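Local coordinates for protein galectin (Ovis aries, PDB 6N44) that binds beta-D-galactose, consistent with a general carbohydrate-binding role, as a galectin whose oligomeric assembly is critical for anti-parasitic activity in sheep, at residues V22-N27 / L38-G43; F54-C59 / F90-L95. All coordinates share one frame; numbering follows the deposited sequence.

Contact 1 (V22-N27 / L38-G43)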
# COMPACT_ATOMS: atom_id res chain seq x y z
N VAL A 22 -3.25 2.31 4.29
CA VAL A 22 -4.30 3.25 4.67
C VAL A 22 -3.95 4.59 4.04
O VAL A 22 -2.82 5.07 4.17
CB VAL A 22 -4.40 3.41 6.20
CG1 VAL A 22 -5.50 4.44 6.56
CG2 VAL A 22 -4.62 2.06 6.89
N LYS A 23 -4.92 5.20 3.35
CA LYS A 23 -4.74 6.52 2.77
C LYS A 23 -5.83 7.45 3.27
O LYS A 23 -7.01 7.22 2.98
CB LYS A 23 -4.76 6.49 1.24
CG LYS A 23 -4.46 7.87 0.66
CD LYS A 23 -4.60 7.92 -0.84
CE LYS A 23 -3.73 6.88 -1.53
NZ LYS A 23 -3.67 7.14 -3.01
N ILE A 24 -5.44 8.49 4.00
CA ILE A 24 -6.34 9.47 4.60
C ILE A 24 -6.14 10.80 3.89
O ILE A 24 -5.00 11.25 3.72
CB ILE A 24 -6.06 9.63 6.10
CG1 ILE A 24 -6.41 8.34 6.85
CG2 ILE A 24 -6.79 10.87 6.67
CD1 ILE A 24 -5.57 8.13 8.10
N LYS A 25 -7.24 11.43 3.49
CA LYS A 25 -7.18 12.78 2.94
C LYS A 25 -7.99 13.70 3.84
O LYS A 25 -9.18 13.45 4.08
CB LYS A 25 -7.71 12.81 1.50
CG LYS A 25 -6.84 11.98 0.54
CD LYS A 25 -7.32 12.05 -0.88
CE LYS A 25 -6.35 11.33 -1.78
NZ LYS A 25 -6.87 11.06 -3.15
N ALA A 26 -7.34 14.74 4.36
CA ALA A 26 -7.97 15.61 5.36
C ALA A 26 -7.33 17.00 5.30
O ALA A 26 -6.37 17.24 4.56
CB ALA A 26 -7.84 15.01 6.76
N ASN A 27 -7.88 17.91 6.11
CA ASN A 27 -7.37 19.27 6.22
C ASN A 27 -7.57 19.75 7.66
O ASN A 27 -8.65 19.57 8.22
CB ASN A 27 -8.11 20.20 5.26
CG ASN A 27 -7.44 21.55 5.11
OD1 ASN A 27 -6.53 21.90 5.89
ND2 ASN A 27 -7.87 22.31 4.11
N LEU A 38 -4.31 16.04 15.18
CA LEU A 38 -4.67 14.90 14.36
C LEU A 38 -4.27 13.64 15.10
O LEU A 38 -3.17 13.57 15.66
CB LEU A 38 -3.96 14.98 12.98
CG LEU A 38 -3.92 13.71 12.14
CD1 LEU A 38 -5.35 13.27 11.76
CD2 LEU A 38 -3.07 13.97 10.90
N GLN A 39 -5.15 12.64 15.12
CA GLN A 39 -4.87 11.42 15.85
C GLN A 39 -5.39 10.20 15.10
O GLN A 39 -6.57 10.16 14.73
CB GLN A 39 -5.49 11.45 17.25
CG GLN A 39 -5.15 10.20 18.05
CD GLN A 39 -5.58 10.33 19.48
OE1 GLN A 39 -4.91 11.01 20.27
NE2 GLN A 39 -6.70 9.73 19.82
N VAL A 40 -4.52 9.22 14.86
CA VAL A 40 -4.90 7.99 14.16
C VAL A 40 -4.54 6.80 15.04
O VAL A 40 -3.37 6.61 15.40
CB VAL A 40 -4.22 7.85 12.78
CG1 VAL A 40 -4.66 6.54 12.11
CG2 VAL A 40 -4.54 9.04 11.88
N ASP A 41 -5.54 5.98 15.36
CA ASP A 41 -5.36 4.81 16.21
C ASP A 41 -5.55 3.55 15.37
O ASP A 41 -6.62 3.34 14.79
CB ASP A 41 -6.34 4.79 17.39
CG ASP A 41 -5.92 5.73 18.52
OD1 ASP A 41 -4.82 6.31 18.43
OD2 ASP A 41 -6.68 5.87 19.51
N PHE A 42 -4.51 2.73 15.32
CA PHE A 42 -4.64 1.33 14.93
C PHE A 42 -4.85 0.57 16.24
O PHE A 42 -3.89 0.23 16.94
CB PHE A 42 -3.41 0.85 14.18
CG PHE A 42 -3.22 1.50 12.82
CD1 PHE A 42 -2.75 2.80 12.71
CD2 PHE A 42 -3.51 0.80 11.66
CE1 PHE A 42 -2.56 3.38 11.45
CE2 PHE A 42 -3.33 1.38 10.41
CZ PHE A 42 -2.85 2.67 10.30
N GLY A 43 -6.12 0.35 16.60
CA GLY A 43 -6.48 -0.19 17.89
C GLY A 43 -7.03 -1.61 17.82
O GLY A 43 -7.32 -2.15 16.75
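V22 meets F42 and I24 meets V40 in the interior of the protein, where strand 19-28 of one sheet faces strand 37-43 of the other. The two pairs are built differently. V22 offers a single methyl, CG2, to the rim of the F42 ring: it lies near the ring plane, 3.8 Å from F42 CE2 and 3.9 Å from F42 CZ, so the methyl abuts the edge and does not lie over a face. The CB of F42 does not aim at strand 22-27; it is the first torsion that brings the ring nearer, with CG opposite the carbonyl carbon and beside the backbone N (chi1 -67°). V22 and F42 approach from opposite directions, bridging a separation of 10.4 Å between V22 CA and F42 CA. I24 and V40 instead reach for each other tip to tip. The far end of the longer isoleucine branch, CD1, stops 4.0 Å from CG2 of V40. With CG1 turned away from the carbonyl carbon (chi1 -67°), that branch is sent toward the facing strand. All four residues are buried and the contact is wholly apolar.

Neighbours on both sheets fill in the surroundings: L125 touches V22 and V40, and F94 meets the F42 ring edge-to-face. The alternation along 38-43 places D41 on the other side of its strand, where OD1 forms a salt bridge with NE of R55, a residue of the beta-D-galactose site. Strands held apart in this way, bridged by side chains and not by backbone bonds, are those of two facing sheets, here the six-stranded and five-stranded layers of the galectin jelly-roll sandwich.

Contact 2 (F54-C59 / F90-L95)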
# COMPACT_ATOMS: atom_id res chain seq x y z
N PHE A 54 -0.77 0.96 17.85
CA PHE A 54 -0.08 2.07 17.20
C PHE A 54 -0.99 3.29 17.20
O PHE A 54 -2.03 3.30 16.51
CB PHE A 54 0.34 1.69 15.78
CG PHE A 54 0.95 2.81 14.99
CD1 PHE A 54 1.86 3.68 15.58
CD2 PHE A 54 0.64 2.98 13.64
CE1 PHE A 54 2.45 4.70 14.84
CE2 PHE A 54 1.21 4.02 12.89
CZ PHE A 54 2.12 4.88 13.49
N ARG A 55 -0.60 4.32 17.94
CA ARG A 55 -1.25 5.62 17.89
C ARG A 55 -0.29 6.61 17.25
O ARG A 55 0.88 6.69 17.64
CB ARG A 55 -1.66 6.13 19.28
CG ARG A 55 -1.97 7.64 19.31
CD ARG A 55 -2.63 8.13 20.63
NE ARG A 55 -3.95 7.55 20.80
CZ ARG A 55 -4.76 7.79 21.83
NH1 ARG A 55 -4.38 8.61 22.80
NH2 ARG A 55 -5.95 7.21 21.88
N PHE A 56 -0.79 7.35 16.27
CA PHE A 56 -0.07 8.43 15.61
C PHE A 56 -0.78 9.73 15.98
O PHE A 56 -1.99 9.85 15.76
CB PHE A 56 -0.07 8.24 14.09
CG PHE A 56 0.53 9.40 13.30
CD1 PHE A 56 1.87 9.39 12.92
CD2 PHE A 56 -0.26 10.47 12.88
CE1 PHE A 56 2.42 10.45 12.17
CE2 PHE A 56 0.28 11.52 12.13
CZ PHE A 56 1.63 11.50 11.77
N TRP A 57 -0.03 10.68 16.53
CA TRP A 57 -0.58 11.92 17.05
C TRP A 57 0.23 13.08 16.51
O TRP A 57 1.46 13.05 16.53
CB TRP A 57 -0.56 11.92 18.59
CG TRP A 57 -1.07 13.20 19.21
CD1 TRP A 57 -2.36 13.49 19.56
CD2 TRP A 57 -0.29 14.35 19.58
NE1 TRP A 57 -2.43 14.74 20.11
CE2 TRP A 57 -1.18 15.30 20.13
CE3 TRP A 57 1.07 14.67 19.49
CZ2 TRP A 57 -0.75 16.54 20.61
CZ3 TRP A 57 1.49 15.92 19.96
CH2 TRP A 57 0.58 16.83 20.52
N TYR A 58 -0.45 14.10 16.03
CA TYR A 58 0.23 15.25 15.47
C TYR A 58 -0.41 16.52 15.99
O TYR A 58 -1.63 16.62 16.04
CB TYR A 58 0.20 15.30 13.92
CG TYR A 58 0.67 16.65 13.43
CD1 TYR A 58 2.03 16.93 13.33
CD2 TYR A 58 -0.23 17.67 13.13
CE1 TYR A 58 2.48 18.18 12.92
CE2 TYR A 58 0.21 18.92 12.73
CZ TYR A 58 1.56 19.17 12.63
OH TYR A 58 2.00 20.42 12.22
N CYS A 59 0.43 17.48 16.35
CA CYS A 59 -0.06 18.82 16.66
C CYS A 59 1.12 19.77 16.62
O CYS A 59 2.17 19.48 17.20
CB CYS A 59 -0.73 18.87 18.03
SG CYS A 59 -1.43 20.48 18.46
N PHE A 90 -4.01 17.66 2.99
CA PHE A 90 -2.87 16.75 2.98
C PHE A 90 -3.35 15.33 2.72
O PHE A 90 -4.53 14.98 2.93
CB PHE A 90 -2.07 16.82 4.30
CG PHE A 90 -2.89 16.51 5.55
CD1 PHE A 90 -3.04 15.20 6.00
CD2 PHE A 90 -3.50 17.52 6.27
CE1 PHE A 90 -3.80 14.91 7.16
CE2 PHE A 90 -4.27 17.24 7.43
CZ PHE A 90 -4.41 15.94 7.87
N GLU A 91 -2.42 14.51 2.26
CA GLU A 91 -2.61 13.08 2.12
C GLU A 91 -1.67 12.36 3.08
O GLU A 91 -0.44 12.44 2.93
CB GLU A 91 -2.35 12.63 0.69
CG GLU A 91 -2.44 11.15 0.53
CD GLU A 91 -2.16 10.72 -0.90
OE1 GLU A 91 -1.32 9.83 -1.09
OE2 GLU A 91 -2.77 11.31 -1.82
N LEU A 92 -2.24 11.66 4.05
CA LEU A 92 -1.49 10.91 5.04
C LEU A 92 -1.63 9.42 4.73
O LEU A 92 -2.76 8.91 4.66
CB LEU A 92 -1.98 11.25 6.44
CG LEU A 92 -1.56 10.36 7.61
CD1 LEU A 92 -0.04 10.41 7.86
CD2 LEU A 92 -2.33 10.77 8.85
N GLN A 93 -0.50 8.74 4.55
CA GLN A 93 -0.49 7.31 4.24
C GLN A 93 0.21 6.52 5.33
O GLN A 93 1.32 6.89 5.75
CB GLN A 93 0.22 7.02 2.92
CG GLN A 93 -0.55 7.38 1.68
CD GLN A 93 0.31 7.19 0.45
OE1 GLN A 93 1.27 7.94 0.23
NE2 GLN A 93 0.03 6.13 -0.32
N PHE A 94 -0.39 5.41 5.74
CA PHE A 94 0.26 4.41 6.58
C PHE A 94 0.43 3.14 5.77
O PHE A 94 -0.54 2.62 5.21
CB PHE A 94 -0.53 4.11 7.86
CG PHE A 94 -0.70 5.29 8.77
CD1 PHE A 94 -1.77 6.16 8.61
CD2 PHE A 94 0.22 5.53 9.78
CE1 PHE A 94 -1.94 7.26 9.45
CE2 PHE A 94 0.07 6.63 10.63
CZ PHE A 94 -1.02 7.50 10.46
N LEU A 95 1.65 2.65 5.73
CA LEU A 95 1.99 1.40 5.07
C LEU A 95 2.34 0.38 6.14
O LEU A 95 3.31 0.58 6.87
CB LEU A 95 3.17 1.62 4.11
CG LEU A 95 3.56 0.44 3.24
CD1 LEU A 95 2.38 -0.05 2.41
CD2 LEU A 95 4.74 0.88 2.35
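F94 crosses from strand 90-95 to F54 and F56, carrying its ring into the interface between the sheets. Its CB aims at strand 54-59, and a first torsion of -62° sets CG opposite the carbonyl carbon. One flank of the ring then does the touching. CD2 comes first, 3.6 Å from CE2 of F54, at the edge of that ring. The next atom, CE2, is shared: it lies 3.6 Å from F54 CE2 and 3.8 Å from CB of F56. CZ, at the tip, rests over one face of F56, 3.8 Å from F56 CG. This makes F94 and F56 a T-shaped pair, the edge of F94 toward the face of F56, with centroids 5.4 Å apart and planes at 83°. F54 and F94 meet obliquely, their planes at 77°. R55, between the two phenylalanines in sequence, points away from strand 90-95 and belongs to the galactose site. Farther along, L92 CD2 approaches F56 CE2 at 4.3 Å, and V103 touches L92, F94 and F56 alike. Since only carbon atoms meet, cohesion probably comes from burial and dispersion, with a modest electrostatic contribution from the C-H edge of F94 directed at the pi cloud of F56.

How the contacts relate
From the N terminus the chain lays down 22-27 in the five-stranded sheet, passes through ten residues and returns as 38-43 in the six-stranded one, closing contact 1. Strand 52-59 follows as the neighbour of 37-43 and opens contact 2, whose loop runs through strands 62-69 and 72-80, bearers of N66 and E76, before 90-95 closes it back in the five-stranded sheet. The contacts therefore stand in series, neither nested nor crossed. Each sheet joins them laterally: V40 N lies 2.8 Å from F56 O, and I24 N lies 2.8 Å from L92 O, both probable hydrogen bonds. Together they tie adjacent strand pairs of the two layers face to face.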